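Carbohydrate binding module E1 (Uncultured bacterium, PDB 5KLE) binds beta-1,4-linked glucose chains such as cellopentaose and is probably a module that targets cellulose or related plant polysaccharides. Local coordinates at residues Q59-T64 with T69-A74; A6-G11 with N53-P58. All coordinates share one frame; numbering follows the deposited sequence.

Interaction 1 (Q59-T64 with T69-A74); sequences QGITNT and TTVANA
Thr69 OG1 is gripped from three directions. It donates to Thr62 O at 2.8 Å, approaching at a C=O...donor angle of 134° and tilted slightly from the carbonyl plane. It accepts from Asn63 ND2 at 3.0 Å, with an N-H...O angle of 148°. A water makes the third bond, a longer one, and also accepts from Thr64 N, so that it bridges the two segments. Threonine suits this position because its branches divide the work. OG1 lies beside the backbone N, while CG2 turns toward the apolar interior and meets Ile61 CG2 at 3.9 Å. The Asn63 side chain has CG anti to its own backbone N (chi1 -180°), which carries the amide across to Thr69. Both ends of that amide are also tied to the connecting turn, ND2 to Gly67 O and OD1 to Gly65 N, which fixes its rotation.

The rest of the contact is apolar. Ile61 and Val71 cross at about a right angle, Ile61 CG2 reaching Val71 CG2 at 3.8 Å while CD1 rests near Val71 CG1. Both are beta-branched, which favours extended backbone. Gly60 and Ile61 both face Tyr52 of strand 50-54, a G1 beta bulge whose first position, with its positive phi, suits glycine. The axes of 61-63 and 69-71 run nearly antiparallel and come within 7.7 Å, and each strand bonds through its backbone to a different neighbour, 61-63 to 50-54 and 69-71 to 40-44. Consecutive strands that face each other through side chains from two sheets form a beta-arch, here closing one edge of a beta sandwich.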
# COMPACT_ATOMS: atom_id res chain seq x y z
N GLN A 59 -9.85 -1.30 -4.89
CA GLN A 59 -9.09 -2.22 -5.74
C GLN A 59 -8.52 -1.47 -6.93
O GLN A 59 -9.09 -0.46 -7.39
CB GLN A 59 -10.01 -3.32 -6.27
CG GLN A 59 -10.76 -4.10 -5.21
CD GLN A 59 -9.84 -5.08 -4.49
OE1 GLN A 59 -9.31 -6.04 -5.09
NE2 GLN A 59 -9.65 -4.85 -3.21
N GLY A 60 -7.39 -1.95 -7.44
CA GLY A 60 -6.81 -1.35 -8.64
C GLY A 60 -6.28 0.05 -8.45
O GLY A 60 -6.32 0.86 -9.40
N ILE A 61 -5.78 0.39 -7.26
CA ILE A 61 -5.11 1.66 -7.02
C ILE A 61 -3.80 1.69 -7.79
O ILE A 61 -3.07 0.71 -7.78
CB ILE A 61 -4.82 1.78 -5.50
CG1 ILE A 61 -6.10 1.67 -4.65
CG2 ILE A 61 -4.02 3.05 -5.17
CD1 ILE A 61 -5.80 1.12 -3.27
N THR A 62 -3.46 2.82 -8.40
CA THR A 62 -2.20 2.93 -9.13
C THR A 62 -1.39 4.11 -8.63
O THR A 62 -1.93 5.13 -8.19
CB THR A 62 -2.41 3.07 -10.66
OG1 THR A 62 -3.21 4.24 -10.95
CG2 THR A 62 -3.10 1.84 -11.20
N ASN A 63 -0.06 4.00 -8.76
CA ASN A 63 0.85 5.11 -8.48
C ASN A 63 1.95 5.13 -9.53
O ASN A 63 2.49 4.07 -9.91
CB ASN A 63 1.45 4.92 -7.07
CG ASN A 63 2.41 6.05 -6.69
OD1 ASN A 63 3.62 6.02 -6.98
ND2 ASN A 63 1.87 7.09 -6.03
N THR A 64 2.27 6.32 -10.04
CA THR A 64 3.26 6.48 -11.12
C THR A 64 4.72 6.39 -10.67
O THR A 64 5.59 6.26 -11.54
CB THR A 64 3.13 7.87 -11.76
OG1 THR A 64 3.31 8.88 -10.74
CG2 THR A 64 1.75 8.03 -12.37
N THR A 69 -0.70 9.16 -4.52
CA THR A 69 -2.04 8.74 -4.92
C THR A 69 -2.95 8.88 -3.71
O THR A 69 -2.68 8.29 -2.66
CB THR A 69 -1.99 7.28 -5.36
OG1 THR A 69 -1.13 7.16 -6.49
CG2 THR A 69 -3.39 6.82 -5.75
N THR A 70 -4.04 9.63 -3.87
CA THR A 70 -5.07 9.71 -2.84
C THR A 70 -6.05 8.55 -3.03
O THR A 70 -6.49 8.28 -4.16
CB THR A 70 -5.80 11.05 -2.95
OG1 THR A 70 -4.85 12.10 -2.73
CG2 THR A 70 -6.91 11.17 -1.94
N VAL A 71 -6.35 7.83 -1.94
CA VAL A 71 -7.27 6.68 -2.01
C VAL A 71 -8.52 7.02 -1.20
O VAL A 71 -8.56 6.84 0.03
CB VAL A 71 -6.61 5.40 -1.50
CG1 VAL A 71 -7.57 4.20 -1.65
CG2 VAL A 71 -5.29 5.13 -2.25
N ALA A 72 -9.56 7.51 -1.87
CA ALA A 72 -10.82 7.76 -1.18
C ALA A 72 -11.48 6.44 -0.78
O ALA A 72 -11.22 5.38 -1.37
CB ALA A 72 -11.78 8.56 -2.08
N ASN A 73 -12.25 6.49 0.28
CA ASN A 73 -13.09 5.37 0.68
C ASN A 73 -12.29 4.21 1.29
O ASN A 73 -12.79 3.08 1.32
CB ASN A 73 -13.98 4.87 -0.47
CG ASN A 73 -14.77 5.98 -1.13
OD1 ASN A 73 -15.30 6.88 -0.46
ND2 ASN A 73 -14.83 5.94 -2.46
N ALA A 74 -11.08 4.44 1.78
CA ALA A 74 -10.39 3.45 2.59
C ALA A 74 -10.82 3.61 4.04
O ALA A 74 -10.85 4.73 4.57
CB ALA A 74 -8.87 3.61 2.44
O HOH W 1 0.31 8.28 -9.24

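Interaction 2 (A6-G11 with N53-P58); sequences ASCGSG and NITSGP
Cys8 is the first residue of 6-11 to meet 53-58, and it does so through its backbone: Cys8 O accepts a hydrogen bond from Thr55 OG1, whose refined length, 2.5 Å, is unusually short and should not be read as a sign of special strength. The hydroxyl lies above the carbonyl plane, about 40° out of it, at a C=O...donor angle of 139°. Of the Cys8 side chain, CB comes nearest, 4.1 Å from Thr55 OG1, while SG is bonded to Cys30. Backbone groups on both sides of Cys8 are held by one side chain, Asn12, which bonds to Ser7 O and Gly9 N. Gly9 continues the chain in a nearly fully extended form, with its CA 6.5 Å from that of Thr55.

In 53-58, Thr55 is the second residue of a type II turn closed by Gly57 N to Ile54 O at 2.9 Å. Its chi1 of -57° sets OG1 anti to the carbonyl carbon; CG2 lies alongside, 3.5 Å from Cys8 O, in van der Waals contact. The single hydroxyl proton is directed mainly to Cys8 O, with Tyr80 O at most a weak second acceptor. Glycine suits position 57, where a CB would collide with Pro58 CD. The whole is a beta turn at the end of strand 50-54, joined by a side-chain-to-backbone bond to an N-terminal loop that a disulfide fastens to strand 30-35 of the same sheet.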
# COMPACT_ATOMS: atom_id res chain seq x y z
N ALA A 6 -1.59 -16.16 -1.55
CA ALA A 6 -1.69 -15.00 -2.43
C ALA A 6 -2.60 -13.94 -1.84
O ALA A 6 -2.37 -12.73 -2.04
CB ALA A 6 -2.18 -15.41 -3.82
N SER A 7 -3.62 -14.36 -1.09
CA SER A 7 -4.44 -13.43 -0.34
C SER A 7 -3.55 -12.59 0.58
O SER A 7 -2.43 -12.98 0.94
CB SER A 7 -5.47 -14.20 0.51
OG SER A 7 -4.83 -14.81 1.63
N CYS A 8 -4.08 -11.44 0.99
CA CYS A 8 -3.40 -10.51 1.87
C CYS A 8 -4.37 -10.10 2.97
O CYS A 8 -5.49 -9.66 2.68
CB CYS A 8 -2.94 -9.28 1.06
SG CYS A 8 -2.30 -7.88 2.03
N GLY A 9 -3.94 -10.26 4.21
CA GLY A 9 -4.81 -9.88 5.32
C GLY A 9 -4.13 -10.07 6.65
O GLY A 9 -2.91 -10.28 6.72
N SER A 10 -4.94 -10.00 7.71
CA SER A 10 -4.36 -9.99 9.05
C SER A 10 -3.62 -11.28 9.40
O SER A 10 -2.89 -11.28 10.40
CB SER A 10 -5.41 -9.70 10.11
OG SER A 10 -6.38 -10.78 10.19
N GLY A 11 -3.81 -12.37 8.67
CA GLY A 11 -3.09 -13.60 8.99
C GLY A 11 -1.79 -13.83 8.20
O GLY A 11 -1.12 -14.84 8.47
N ASN A 53 -4.17 -3.46 -4.15
CA ASN A 53 -5.53 -3.80 -3.74
C ASN A 53 -5.60 -3.77 -2.22
O ASN A 53 -4.75 -4.38 -1.55
CB ASN A 53 -5.94 -5.22 -4.15
CG ASN A 53 -6.11 -5.40 -5.65
OD1 ASN A 53 -6.35 -4.44 -6.38
ND2 ASN A 53 -6.03 -6.66 -6.12
N ILE A 54 -6.63 -3.11 -1.66
CA ILE A 54 -6.84 -3.10 -0.21
C ILE A 54 -7.86 -4.17 0.13
O ILE A 54 -8.94 -4.23 -0.48
CB ILE A 54 -7.35 -1.72 0.26
CG1 ILE A 54 -6.29 -0.67 -0.01
CG2 ILE A 54 -7.76 -1.77 1.74
CD1 ILE A 54 -6.68 0.76 0.37
N THR A 55 -7.53 -5.04 1.10
CA THR A 55 -8.45 -6.14 1.43
C THR A 55 -9.78 -5.58 1.92
O THR A 55 -9.83 -4.71 2.79
CB THR A 55 -7.82 -7.04 2.48
OG1 THR A 55 -6.57 -7.49 1.93
CG2 THR A 55 -8.73 -8.28 2.77
N SER A 56 -10.86 -6.04 1.28
CA SER A 56 -12.22 -5.57 1.58
C SER A 56 -12.39 -4.09 1.35
O SER A 56 -13.31 -3.47 1.91
CB SER A 56 -12.65 -5.94 3.00
OG SER A 56 -12.57 -7.34 3.21
N GLY A 57 -11.57 -3.51 0.47
CA GLY A 57 -11.63 -2.09 0.20
C GLY A 57 -11.25 -1.78 -1.24
O GLY A 57 -11.36 -2.64 -2.12
N PRO A 58 -10.79 -0.56 -1.49
CA PRO A 58 -10.53 -0.13 -2.88
C PRO A 58 -9.55 -1.04 -3.61
O PRO A 58 -8.55 -1.50 -3.04
CB PRO A 58 -9.97 1.28 -2.70
CG PRO A 58 -10.63 1.78 -1.47
CD PRO A 58 -10.68 0.56 -0.54

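In the fold
Both interactions reach the mixed sheet, through its neighbouring strands 50-54 and 61-63, but on different terms. Interaction 1 is the more buried and the larger, joining that sheet to the second one, and it combines apolar packing with a bonded hydroxyl. Interaction 2 is partly buried and smaller, and it rests on one side-chain-to-carbonyl bond that ties the N-terminal loop to the end of a strand. Their centres lie about 14 Å apart, yet they touch directly: Gly60 N probably bonds to Asn53 OD1 at 2.9 Å, and the chain runs from Pro58 straight into Gln59. Ile54 and Pro58 of interaction 2 also pack on Val71 of interaction 1.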